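Long-range contacts in transcriptional activator PlcR protein (Bacillus thuringiensis, PDB 3U3W), which activates transcription of virulence genes by binding DNA as a quorum-sensing regulator switched on by the signal peptide PapR: residues E4-E9 with I61-V66; V15-T20 with L56-I61; K22-N27 with Q50-K55. All blocks are in the same frame, centred on the assembly; numbering follows the deposited sequence. Where two conformers were deposited one is given.

Contact 1. Residues E4-E9 with I61-V66; sequences EKLGSE and IHFYEV
The polar part of this contact is one hydrogen bond, from His62 NE2 to Glu9 OE2 at 2.7 Å. Glu9 starts with CG anti to its backbone N (chi1 -173°) and bends at chi2, which swings the carboxylate across to the helix 61-65. His62 also has CG anti to N, so its ring reaches back toward helix 4-16. OE2 sits at the ring's edge, almost in the imidazole plane, whereas NE2 comes in from above the carboxylate plane; the two flat groups are turned 66° against each other. The N-H points fairly straight at the oxygen, at 160°.

Apolar packing lies beneath. Leu6 CD1 lies 3.5 Å from Phe63 CD1 and equally near Phe63 CB, with the two side chains crossing at about a right angle. Val66 turns CG2 toward the aliphatic part of Glu9, 4.1 Å from Glu9 CG. Here the backbones come closest, Leu6 CA and Val66 CA being 6.1 Å apart. At the margin, Lys5 CB packs against the Val66 carbonyl oxygen while its ammonium end leads away. Phe63 continues onto Leu49 and Ala53 of helix 46-56. From the second subunit, Met46 packs on Leu6 and His189 meets the His62 ring edge-to-face.

Helices 4-16 and 61-65 are thus joined by a buried leucine-phenylalanine pair with a partly exposed His-carboxylate bond beside it. Because the NE2-H is donated to a carboxylate, the imidazole would probably be polarised and its doubly protonated form stabilised.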
loop_
_atom_site.group_PDB
_atom_site.type_symbol
_atom_site.label_atom_id
_atom_site.label_comp_id
_atom_site.label_asym_id
_atom_site.label_seq_id
_atom_site.Cartn_x
_atom_site.Cartn_y
_atom_site.Cartn_z
ATOM N N GLU A 4 -9.554 -28.740 -0.454
ATOM C CA GLU A 4 -9.073 -28.936 -1.816
ATOM C C GLU A 4 -8.951 -27.624 -2.598
ATOM O O GLU A 4 -8.408 -27.604 -3.708
ATOM C CB GLU A 4 -9.953 -29.931 -2.579
ATOM C CG GLU A 4 -9.188 -30.685 -3.666
ATOM C CD GLU A 4 -10.004 -30.910 -4.923
ATOM O OE1 GLU A 4 -11.207 -30.573 -4.920
ATOM O OE2 GLU A 4 -9.437 -31.420 -5.914
ATOM N N LYS A 5 -9.451 -26.535 -2.020
ATOM C CA LYS A 5 -9.378 -25.226 -2.677
ATOM C C LYS A 5 -7.936 -24.724 -2.790
ATOM O O LYS A 5 -7.527 -24.250 -3.855
ATOM C CB LYS A 5 -10.235 -24.178 -1.953
ATOM C CG LYS A 5 -11.714 -24.506 -1.826
ATOM C CD LYS A 5 -12.481 -23.296 -1.294
ATOM C CE LYS A 5 -13.957 -23.606 -1.098
ATOM N NZ LYS A 5 -14.166 -24.694 -0.105
ATOM N N LEU A 6 -7.177 -24.818 -1.692
ATOM C CA LEU A 6 -5.746 -24.491 -1.723
ATOM C C LEU A 6 -5.033 -25.293 -2.805
ATOM O O LEU A 6 -4.313 -24.732 -3.630
ATOM C CB LEU A 6 -5.078 -24.760 -0.368
ATOM C CG LEU A 6 -3.556 -24.553 -0.310
ATOM C CD1 LEU A 6 -3.175 -23.167 -0.787
ATOM C CD2 LEU A 6 -3.011 -24.789 1.092
ATOM N N GLY A 7 -5.258 -26.607 -2.794
ATOM C CA GLY A 7 -4.642 -27.516 -3.743
ATOM C C GLY A 7 -4.730 -27.097 -5.199
ATOM O O GLY A 7 -3.709 -27.022 -5.886
ATOM N N SER A 8 -5.940 -26.825 -5.681
ATOM C CA SER A 8 -6.115 -26.500 -7.094
ATOM C C SER A 8 -5.686 -25.075 -7.443
ATOM O O SER A 8 -5.418 -24.769 -8.597
ATOM C CB SER A 8 -7.549 -26.766 -7.552
ATOM O OG SER A 8 -8.477 -26.277 -6.606
ATOM N N GLU A 9 -5.632 -24.209 -6.444
ATOM C CA GLU A 9 -5.044 -22.892 -6.622
ATOM C C GLU A 9 -3.536 -23.022 -6.876
ATOM O O GLU A 9 -2.964 -22.347 -7.739
ATOM C CB GLU A 9 -5.324 -22.016 -5.400
ATOM C CG GLU A 9 -4.902 -20.562 -5.565
ATOM C CD GLU A 9 -5.700 -19.833 -6.638
ATOM O OE1 GLU A 9 -6.700 -20.401 -7.135
ATOM O OE2 GLU A 9 -5.325 -18.690 -6.983
ATOM N N ILE A 61 -0.090 -14.635 1.652
ATOM C CA ILE A 61 -1.427 -14.431 2.220
ATOM C C ILE A 61 -2.492 -14.960 1.256
ATOM O O ILE A 61 -3.602 -15.311 1.659
ATOM C CB ILE A 61 -1.689 -12.927 2.598
ATOM C CG1 ILE A 61 -3.051 -12.745 3.281
ATOM C CG2 ILE A 61 -1.576 -12.011 1.376
ATOM C CD1 ILE A 61 -3.200 -13.464 4.603
ATOM N N HIS A 62 -2.130 -15.040 -0.021
ATOM C CA HIS A 62 -3.044 -15.550 -1.027
ATOM C C HIS A 62 -3.481 -16.977 -0.731
ATOM O O HIS A 62 -4.644 -17.324 -0.889
ATOM C CB HIS A 62 -2.424 -15.486 -2.417
ATOM C CG HIS A 62 -3.329 -15.991 -3.495
ATOM N ND1 HIS A 62 -4.593 -15.483 -3.701
ATOM C CD2 HIS A 62 -3.164 -16.972 -4.413
ATOM C CE1 HIS A 62 -5.164 -16.118 -4.707
ATOM N NE2 HIS A 62 -4.317 -17.024 -5.161
ATOM N N PHE A 63 -2.549 -17.815 -0.312
ATOM C CA PHE A 63 -2.901 -19.200 -0.063
ATOM C C PHE A 63 -3.751 -19.332 1.191
ATOM O O PHE A 63 -4.593 -20.226 1.302
ATOM C CB PHE A 63 -1.653 -20.067 -0.012
ATOM C CG PHE A 63 -0.881 -20.047 -1.288
ATOM C CD1 PHE A 63 -1.431 -20.572 -2.441
ATOM C CD2 PHE A 63 0.372 -19.475 -1.348
ATOM C CE1 PHE A 63 -0.733 -20.542 -3.625
ATOM C CE2 PHE A 63 1.074 -19.441 -2.532
ATOM C CZ PHE A 63 0.524 -19.973 -3.667
ATOM N N TYR A 64 -3.560 -18.418 2.128
ATOM C CA TYR A 64 -4.431 -18.398 3.283
ATOM C C TYR A 64 -5.829 -17.887 2.924
ATOM O O TYR A 64 -6.826 -18.453 3.368
ATOM C CB TYR A 64 -3.803 -17.601 4.419
ATOM C CG TYR A 64 -2.709 -18.374 5.113
ATOM C CD1 TYR A 64 -2.990 -19.166 6.223
ATOM C CD2 TYR A 64 -1.402 -18.337 4.645
ATOM C CE1 TYR A 64 -1.994 -19.889 6.858
ATOM C CE2 TYR A 64 -0.400 -19.055 5.276
ATOM C CZ TYR A 64 -0.704 -19.827 6.379
ATOM O OH TYR A 64 0.287 -20.538 7.004
ATOM N N GLU A 65 -5.903 -16.840 2.105
ATOM C CA GLU A 65 -7.191 -16.297 1.690
ATOM C C GLU A 65 -8.101 -17.368 1.093
ATOM O O GLU A 65 -9.258 -17.511 1.499
ATOM C CB GLU A 65 -7.005 -15.156 0.689
ATOM C CG GLU A 65 -6.516 -13.870 1.320
ATOM C CD GLU A 65 -6.152 -12.814 0.291
ATOM O OE1 GLU A 65 -5.869 -13.184 -0.873
ATOM O OE2 GLU A 65 -6.152 -11.611 0.643
ATOM N N VAL A 66 -7.577 -18.124 0.135
ATOM C CA VAL A 66 -8.385 -19.120 -0.553
ATOM C C VAL A 66 -8.554 -20.401 0.254
ATOM O O VAL A 66 -9.205 -21.342 -0.190
ATOM C CB VAL A 66 -7.796 -19.451 -1.917
ATOM C CG1 VAL A 66 -7.731 -18.187 -2.758
ATOM C CG2 VAL A 66 -6.417 -20.060 -1.754
#

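Contact 2. Residues V15-T20 with L56-I61. With nucleotides of chain E.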
loop_
_atom_site.group_PDB
_atom_site.type_symbol
_atom_site.label_atom_id
_atom_site.label_comp_id
_atom_site.label_asym_id
_atom_site.label_seq_id
_atom_site.Cartn_x
_atom_site.Cartn_y
_atom_site.Cartn_z
ATOM N N VAL A 15 0.555 -24.590 -13.372
ATOM C CA VAL A 15 0.336 -24.829 -14.795
ATOM C C VAL A 15 0.483 -23.509 -15.544
ATOM O O VAL A 15 1.109 -23.437 -16.601
ATOM C CB VAL A 15 -1.067 -25.432 -15.073
ATOM C CG1 VAL A 15 -1.301 -25.578 -16.571
ATOM C CG2 VAL A 15 -1.226 -26.773 -14.378
ATOM N N LEU A 16 -0.096 -22.461 -14.968
ATOM C CA LEU A 16 -0.023 -21.117 -15.526
ATOM C C LEU A 16 1.423 -20.641 -15.669
ATOM O O LEU A 16 1.723 -19.771 -16.486
ATOM C CB LEU A 16 -0.795 -20.159 -14.626
ATOM C CG LEU A 16 -1.318 -18.855 -15.215
ATOM C CD1 LEU A 16 -2.399 -19.127 -16.253
ATOM C CD2 LEU A 16 -1.865 -17.994 -14.094
ATOM N N ARG A 17 2.314 -21.210 -14.860
ATOM C CA ARG A 17 3.722 -20.835 -14.891
ATOM C C ARG A 17 4.542 -21.808 -15.721
ATOM O O ARG A 17 5.748 -21.625 -15.884
ATOM C CB ARG A 17 4.296 -20.765 -13.476
ATOM C CG ARG A 17 3.700 -19.672 -12.610
ATOM C CD ARG A 17 4.325 -18.300 -12.868
ATOM N NE ARG A 17 3.869 -17.331 -11.872
ATOM C CZ ARG A 17 2.795 -16.558 -12.014
ATOM N NH1 ARG A 17 2.068 -16.624 -13.126
ATOM N NH2 ARG A 17 2.453 -15.714 -11.047
ATOM N N GLY A 18 3.890 -22.852 -16.228
ATOM C CA GLY A 18 4.540 -23.812 -17.108
ATOM C C GLY A 18 5.415 -24.868 -16.444
ATOM O O GLY A 18 5.976 -25.728 -17.125
ATOM N N LEU A 19 5.528 -24.803 -15.121
ATOM C CA LEU A 19 6.274 -25.784 -14.337
ATOM C C LEU A 19 5.511 -27.091 -14.127
ATOM O O LEU A 19 4.281 -27.103 -14.055
ATOM C CB LEU A 19 6.592 -25.202 -12.963
ATOM C CG LEU A 19 7.711 -24.173 -12.871
ATOM C CD1 LEU A 19 7.673 -23.228 -14.057
ATOM C CD2 LEU A 19 7.610 -23.418 -11.552
ATOM N N THR A 20 6.248 -28.189 -14.011
ATOM C CA THR A 20 5.652 -29.461 -13.619
ATOM C C THR A 20 5.884 -29.660 -12.127
ATOM O O THR A 20 6.628 -28.897 -11.504
ATOM C CB THR A 20 6.286 -30.644 -14.361
ATOM O OG1 THR A 20 7.675 -30.727 -14.018
ATOM C CG2 THR A 20 6.143 -30.475 -15.863
ATOM N N LEU A 56 6.576 -19.599 -7.205
ATOM C CA LEU A 56 5.430 -19.235 -8.034
ATOM C C LEU A 56 5.190 -17.724 -8.034
ATOM O O LEU A 56 4.337 -17.224 -8.767
ATOM C CB LEU A 56 4.170 -19.961 -7.567
ATOM C CG LEU A 56 4.138 -21.490 -7.573
ATOM C CD1 LEU A 56 2.871 -21.993 -6.897
ATOM C CD2 LEU A 56 4.232 -22.029 -8.976
ATOM N N GLN A 57 5.954 -17.000 -7.220
ATOM C CA GLN A 57 5.819 -15.547 -7.111
ATOM C C GLN A 57 4.412 -15.160 -6.685
ATOM O O GLN A 57 3.731 -14.400 -7.359
ATOM C CB GLN A 57 6.204 -14.850 -8.422
ATOM C CG GLN A 57 7.668 -15.080 -8.840
ATOM C CD GLN A 57 8.042 -14.399 -10.162
ATOM O OE1 GLN A 57 7.987 -15.015 -11.230
ATOM N NE2 GLN A 57 8.430 -13.127 -10.088
ATOM N N ILE A 58 3.978 -15.700 -5.557
ATOM C CA ILE A 58 2.654 -15.408 -5.033
ATOM C C ILE A 58 2.779 -14.973 -3.579
ATOM O O ILE A 58 3.382 -15.687 -2.775
ATOM C CB ILE A 58 1.748 -16.648 -5.112
ATOM C CG1 ILE A 58 1.613 -17.130 -6.564
ATOM C CG2 ILE A 58 0.399 -16.371 -4.438
ATOM C CD1 ILE A 58 0.685 -16.288 -7.451
ATOM N N PRO A 59 2.234 -13.790 -3.240
ATOM C CA PRO A 59 2.174 -13.364 -1.838
ATOM C C PRO A 59 1.549 -14.478 -1.016
ATOM O O PRO A 59 0.514 -15.041 -1.389
ATOM C CB PRO A 59 1.245 -12.147 -1.875
ATOM C CG PRO A 59 1.377 -11.624 -3.253
ATOM C CD PRO A 59 1.597 -12.818 -4.142
ATOM N N ILE A 60 2.189 -14.810 0.090
ATOM C CA ILE A 60 1.793 -15.980 0.859
ATOM C C ILE A 60 0.368 -15.862 1.404
ATOM O O ILE A 60 -0.313 -16.869 1.583
ATOM C CB ILE A 60 2.809 -16.278 1.981
ATOM C CG1 ILE A 60 4.207 -16.496 1.379
ATOM C CG2 ILE A 60 2.397 -17.501 2.764
ATOM C CD1 ILE A 60 4.876 -15.238 0.776
ATOM N N ILE A 61 -0.090 -14.635 1.652
ATOM C CA ILE A 61 -1.427 -14.431 2.220
ATOM C C ILE A 61 -2.492 -14.960 1.256
ATOM O O ILE A 61 -3.602 -15.311 1.659
ATOM C CB ILE A 61 -1.689 -12.927 2.598
ATOM C CG1 ILE A 61 -3.051 -12.745 3.281
ATOM C CG2 ILE A 61 -1.576 -12.011 1.376
ATOM C CD1 ILE A 61 -3.200 -13.464 4.603
ATOM P P DT E 2 2.816 -32.927 -14.253
ATOM O OP1 DT E 2 2.137 -31.736 -14.816
ATOM O OP2 DT E 2 3.931 -32.772 -13.282
ATOM O "O5'" DT E 2 1.697 -33.842 -13.588
ATOM C "C5'" DT E 2 2.017 -35.169 -13.284
ATOM C "C4'" DT E 2 0.770 -35.926 -12.914
ATOM O "O4'" DT E 2 1.128 -37.322 -12.983
ATOM C "C3'" DT E 2 0.312 -35.726 -11.475
ATOM O "O3'" DT E 2 -1.009 -36.213 -11.368
ATOM C "C2'" DT E 2 1.297 -36.611 -10.718
ATOM C "C1'" DT E 2 1.411 -37.795 -11.679
ATOM N N1 DT E 2 2.744 -38.446 -11.671
ATOM C C2 DT E 2 2.772 -39.816 -11.552
ATOM O O2 DT E 2 1.761 -40.485 -11.464
ATOM N N3 DT E 2 4.027 -40.370 -11.542
ATOM C C4 DT E 2 5.228 -39.695 -11.636
ATOM O O4 DT E 2 6.302 -40.284 -11.615
ATOM C C5 DT E 2 5.130 -38.261 -11.755
ATOM C C7 DT E 2 6.380 -37.438 -11.863
ATOM C C6 DT E 2 3.907 -37.706 -11.769
ATOM P P DC E 1 8.341 -35.062 -15.285
ATOM O OP1 DC E 1 7.840 -33.836 -14.626
ATOM O OP2 DC E 1 8.643 -36.257 -14.463
ATOM O "O5'" DC E 1 7.360 -35.510 -16.476
ATOM C "C5'" DC E 1 6.576 -34.574 -17.227
ATOM C "C4'" DC E 1 5.098 -34.732 -16.907
ATOM O "O4'" DC E 1 4.717 -36.135 -17.010
ATOM C "C3'" DC E 1 4.702 -34.304 -15.494
ATOM O "O3'" DC E 1 3.348 -33.822 -15.481
ATOM C "C2'" DC E 1 4.877 -35.608 -14.716
ATOM C "C1'" DC E 1 4.379 -36.645 -15.728
ATOM N N1 DC E 1 4.961 -38.027 -15.514
ATOM C C2 DC E 1 4.118 -39.118 -15.206
ATOM O O2 DC E 1 2.892 -38.952 -15.123
ATOM N N3 DC E 1 4.664 -40.348 -15.013
ATOM C C4 DC E 1 5.988 -40.508 -15.103
ATOM N N4 DC E 1 6.479 -41.737 -14.903
ATOM C C5 DC E 1 6.862 -39.416 -15.406
ATOM C C6 DC E 1 6.315 -38.209 -15.601
#
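This is a side-chain-to-backbone contact between two turns of the helix-turn-helix domain: the one that follows helix 4-16 and the one that follows helix 46-56. Both helices finish in a Schellman motif, with Gly18 and Gln57 as the residues of positive phi. Arg17, just before the first of these, does most of the bridging, and its CA lies 7.2 Å from the CA of Leu56.

The arginine leaves the backbone with CG anti to its carbonyl carbon (chi1 -65°) and bends at chi2 (-82°), which carries the guanidinium alongside the end of helix 46-56. There Arg17 NE donates to Leu56 O at 3.1 Å, and Arg17 NH2 adds a weak second bond to Leu56 O at 3.3 Å. The carbonyl oxygen stands at the guanidinium's edge, near its plane, but NE reaches it from above the carbonyl plane, and its N-H...O angle is 146°, so the bond is not straight. Ile58 CD1 comes obliquely to the guanidinium, 4.0 Å from Arg17 NH2. Loose apolar packing completes the contact, with Leu19 CD2 4.5 Å from Leu56 CD2. Leu188 of the second subunit packs on both Arg17 and Gln57.

At the other end of the turn, Thr20 is the N-cap of helix 21-25. Its OG1, in the crowded position between N and carbonyl carbon, also hydrogen-bonds OP1 of DC1 in chain E at 3.2 Å, and its CB lies near OP2 of DT2.

One cation thus grips a carbonyl at the C-terminal end of helix 46-56, where the helix dipole would make an acceptor especially attractive to positive charge, while the same short turn presents Thr20 to the DNA backbone.

Contact 3. Residues K22-N27 with Q50-K55; sequences KQLSEN and QGIAAK
The end of the short helix 21-25 and the loop after it face the last turns of helix 46-56, with the backbones nearest at Leu24 and Ile52, whose CA atoms are 7.0 Å apart. Lys55 carries the polar part and buries the largest surface, with Leu24 close behind. Its chain starts with CG anti to the backbone N (chi1 -163°), runs extended through chi2 and bends at chi3 (-61°), so that the ammonium comes up to the carbonyl oxygens at the C-terminal end of helix 21-25.

Three of them take it. The shortest bond goes from Lys55 NZ to Glu26 O at 2.8 Å, in the carbonyl plane and on a lone pair. Lys55 NZ to Leu24 O is longer, 3.2 Å, with the donor well above the carbonyl plane. A third, to Gln23 O, is weak. Glu26 also has its carboxylate in the neighbourhood, though not touching: Glu26 OE2 and Lys55 NZ are 4.7 Å apart, near enough that it may add some electrostatic attraction.

Below the ammonium the packing is apolar. Leu24, with CG anti to the backbone N, reaches across with CD1, lying 4.2 Å from Lys55 CD and 4.4 Å from Ile52 CG1. Ile52 goes on to Ile37 of helix 31-38. Ser25, whose CB points away from helix 46-56, packs on Gln31 and Val34 of that same helix 31-38, and its OG bonds back to Lys22 O.

A lysine ammonium shared among carbonyl oxygens of the last turn of helix 21-25 and the loop after it holds two helices together. They are helix 21-25, the first helix of the helix-turn-helix, and helix 46-56, in the all-helical DNA-binding domain of the XRE/Cro type; Lys22 lies against a DNA phosphate.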
loop_
_atom_site.group_PDB
_atom_site.type_symbol
_atom_site.label_atom_id
_atom_site.label_comp_id
_atom_site.label_asym_id
_atom_site.label_seq_id
_atom_site.Cartn_x
_atom_site.Cartn_y
_atom_site.Cartn_z
ATOM N N LYS A 22 7.591 -31.892 -10.566
ATOM C CA LYS A 22 9.007 -32.122 -10.312
ATOM C C LYS A 22 9.753 -30.792 -10.224
ATOM O O LYS A 22 10.526 -30.562 -9.283
ATOM C CB LYS A 22 9.623 -33.020 -11.395
ATOM C CG LYS A 22 11.100 -33.351 -11.163
ATOM C CD LYS A 22 11.309 -34.126 -9.862
ATOM C CE LYS A 22 12.756 -34.047 -9.365
ATOM N NZ LYS A 22 13.073 -32.777 -8.633
ATOM N N GLN A 23 9.504 -29.916 -11.198
ATOM C CA GLN A 23 10.178 -28.624 -11.260
ATOM C C GLN A 23 9.878 -27.790 -10.033
ATOM O O GLN A 23 10.769 -27.167 -9.448
ATOM C CB GLN A 23 9.751 -27.858 -12.506
ATOM C CG GLN A 23 10.289 -28.443 -13.795
ATOM C CD GLN A 23 9.939 -27.596 -14.999
ATOM O OE1 GLN A 23 8.918 -27.822 -15.654
ATOM N NE2 GLN A 23 10.784 -26.609 -15.297
ATOM N N LEU A 24 8.605 -27.786 -9.652
ATOM C CA LEU A 24 8.137 -26.999 -8.527
ATOM C C LEU A 24 8.734 -27.515 -7.229
ATOM O O LEU A 24 9.122 -26.733 -6.357
ATOM C CB LEU A 24 6.607 -27.039 -8.474
ATOM C CG LEU A 24 5.899 -26.293 -7.342
ATOM C CD1 LEU A 24 6.395 -24.859 -7.238
ATOM C CD2 LEU A 24 4.396 -26.341 -7.554
ATOM N N SER A 25 8.818 -28.838 -7.111
ATOM C CA SER A 25 9.271 -29.481 -5.877
ATOM C C SER A 25 10.764 -29.300 -5.564
ATOM O O SER A 25 11.192 -29.536 -4.433
ATOM C CB SER A 25 8.896 -30.976 -5.866
ATOM O OG SER A 25 9.638 -31.736 -6.810
ATOM N N GLU A 26 11.542 -28.868 -6.558
ATOM C CA GLU A 26 13.003 -28.787 -6.433
ATOM C C GLU A 26 13.506 -27.963 -5.247
ATOM O O GLU A 26 13.145 -26.795 -5.077
ATOM C CB GLU A 26 13.627 -28.282 -7.737
ATOM C CG GLU A 26 13.721 -29.346 -8.821
ATOM C CD GLU A 26 13.785 -28.761 -10.227
ATOM O OE1 GLU A 26 13.638 -29.532 -11.207
ATOM O OE2 GLU A 26 13.979 -27.530 -10.350
ATOM N N ASN A 27 14.351 -28.588 -4.432
ATOM C CA ASN A 27 14.965 -27.926 -3.286
ATOM C C ASN A 27 13.965 -27.594 -2.194
ATOM O O ASN A 27 14.320 -27.013 -1.160
ATOM C CB ASN A 27 15.722 -26.666 -3.719
ATOM C CG ASN A 27 16.931 -26.986 -4.578
ATOM O OD1 ASN A 27 17.966 -27.428 -4.071
ATOM N ND2 ASN A 27 16.802 -26.775 -5.889
ATOM N N GLN A 50 6.084 -21.639 1.980
ATOM C CA GLN A 50 6.968 -20.513 1.765
ATOM C C GLN A 50 7.765 -20.703 0.466
ATOM O O GLN A 50 7.822 -19.815 -0.382
ATOM C CB GLN A 50 7.880 -20.389 2.989
ATOM C CG GLN A 50 9.317 -20.039 2.698
ATOM C CD GLN A 50 9.435 -18.666 2.111
ATOM O OE1 GLN A 50 8.618 -17.789 2.399
ATOM N NE2 GLN A 50 10.437 -18.469 1.260
ATOM N N GLY A 51 8.340 -21.888 0.309
ATOM C CA GLY A 51 9.024 -22.264 -0.913
ATOM C C GLY A 51 8.146 -22.217 -2.149
ATOM O O GLY A 51 8.506 -21.586 -3.145
ATOM N N ILE A 52 6.997 -22.889 -2.103
ATOM C CA ILE A 52 6.084 -22.888 -3.250
ATOM C C ILE A 52 5.635 -21.468 -3.620
ATOM O O ILE A 52 5.589 -21.113 -4.797
ATOM C CB ILE A 52 4.853 -23.773 -2.994
ATOM C CG1 ILE A 52 5.235 -25.247 -3.060
ATOM C CG2 ILE A 52 3.735 -23.474 -3.986
ATOM C CD1 ILE A 52 4.232 -26.135 -2.362
ATOM N N ALA A 53 5.317 -20.657 -2.614
ATOM C CA ALA A 53 4.887 -19.283 -2.855
ATOM C C ALA A 53 5.986 -18.455 -3.509
ATOM O O ALA A 53 5.730 -17.662 -4.410
ATOM C CB ALA A 53 4.415 -18.627 -1.561
ATOM N N ALA A 54 7.213 -18.645 -3.051
ATOM C CA ALA A 54 8.344 -17.937 -3.623
ATOM C C ALA A 54 8.570 -18.298 -5.097
ATOM O O ALA A 54 8.626 -17.419 -5.967
ATOM C CB ALA A 54 9.597 -18.202 -2.799
ATOM N N LYS A 55 8.694 -19.591 -5.377
ATOM C CA LYS A 55 8.933 -20.042 -6.743
ATOM C C LYS A 55 7.812 -19.621 -7.702
ATOM O O LYS A 55 8.065 -19.314 -8.867
ATOM C CB LYS A 55 9.161 -21.561 -6.797
ATOM C CG LYS A 55 9.825 -22.021 -8.103
ATOM C CD LYS A 55 10.307 -23.467 -8.046
ATOM C CE LYS A 55 11.346 -23.683 -6.956
ATOM N NZ LYS A 55 11.853 -25.090 -6.955
#

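The three contacts are nested along the chain: contact 3 falls inside the loop closed by contact 2, which itself lies within that of contact 1. The centres of contacts 2 and 3 are 9 Å apart. Those of contacts 1 and 2 are 12 Å apart, and those of contacts 1 and 3 are 15 Å apart. Contacts 1 and 2 share Ile61 and both draw on helix 4-16. Ala53 of contact 3 packs its CB on Phe63 of contact 1 and Ile60 of contact 2. Together they tie helices 4-16, 21-25, 46-56 and 61-65 into one compact DNA-binding domain, and since each contact also touches the second subunit, that domain is built into the dimer that meets the DNA.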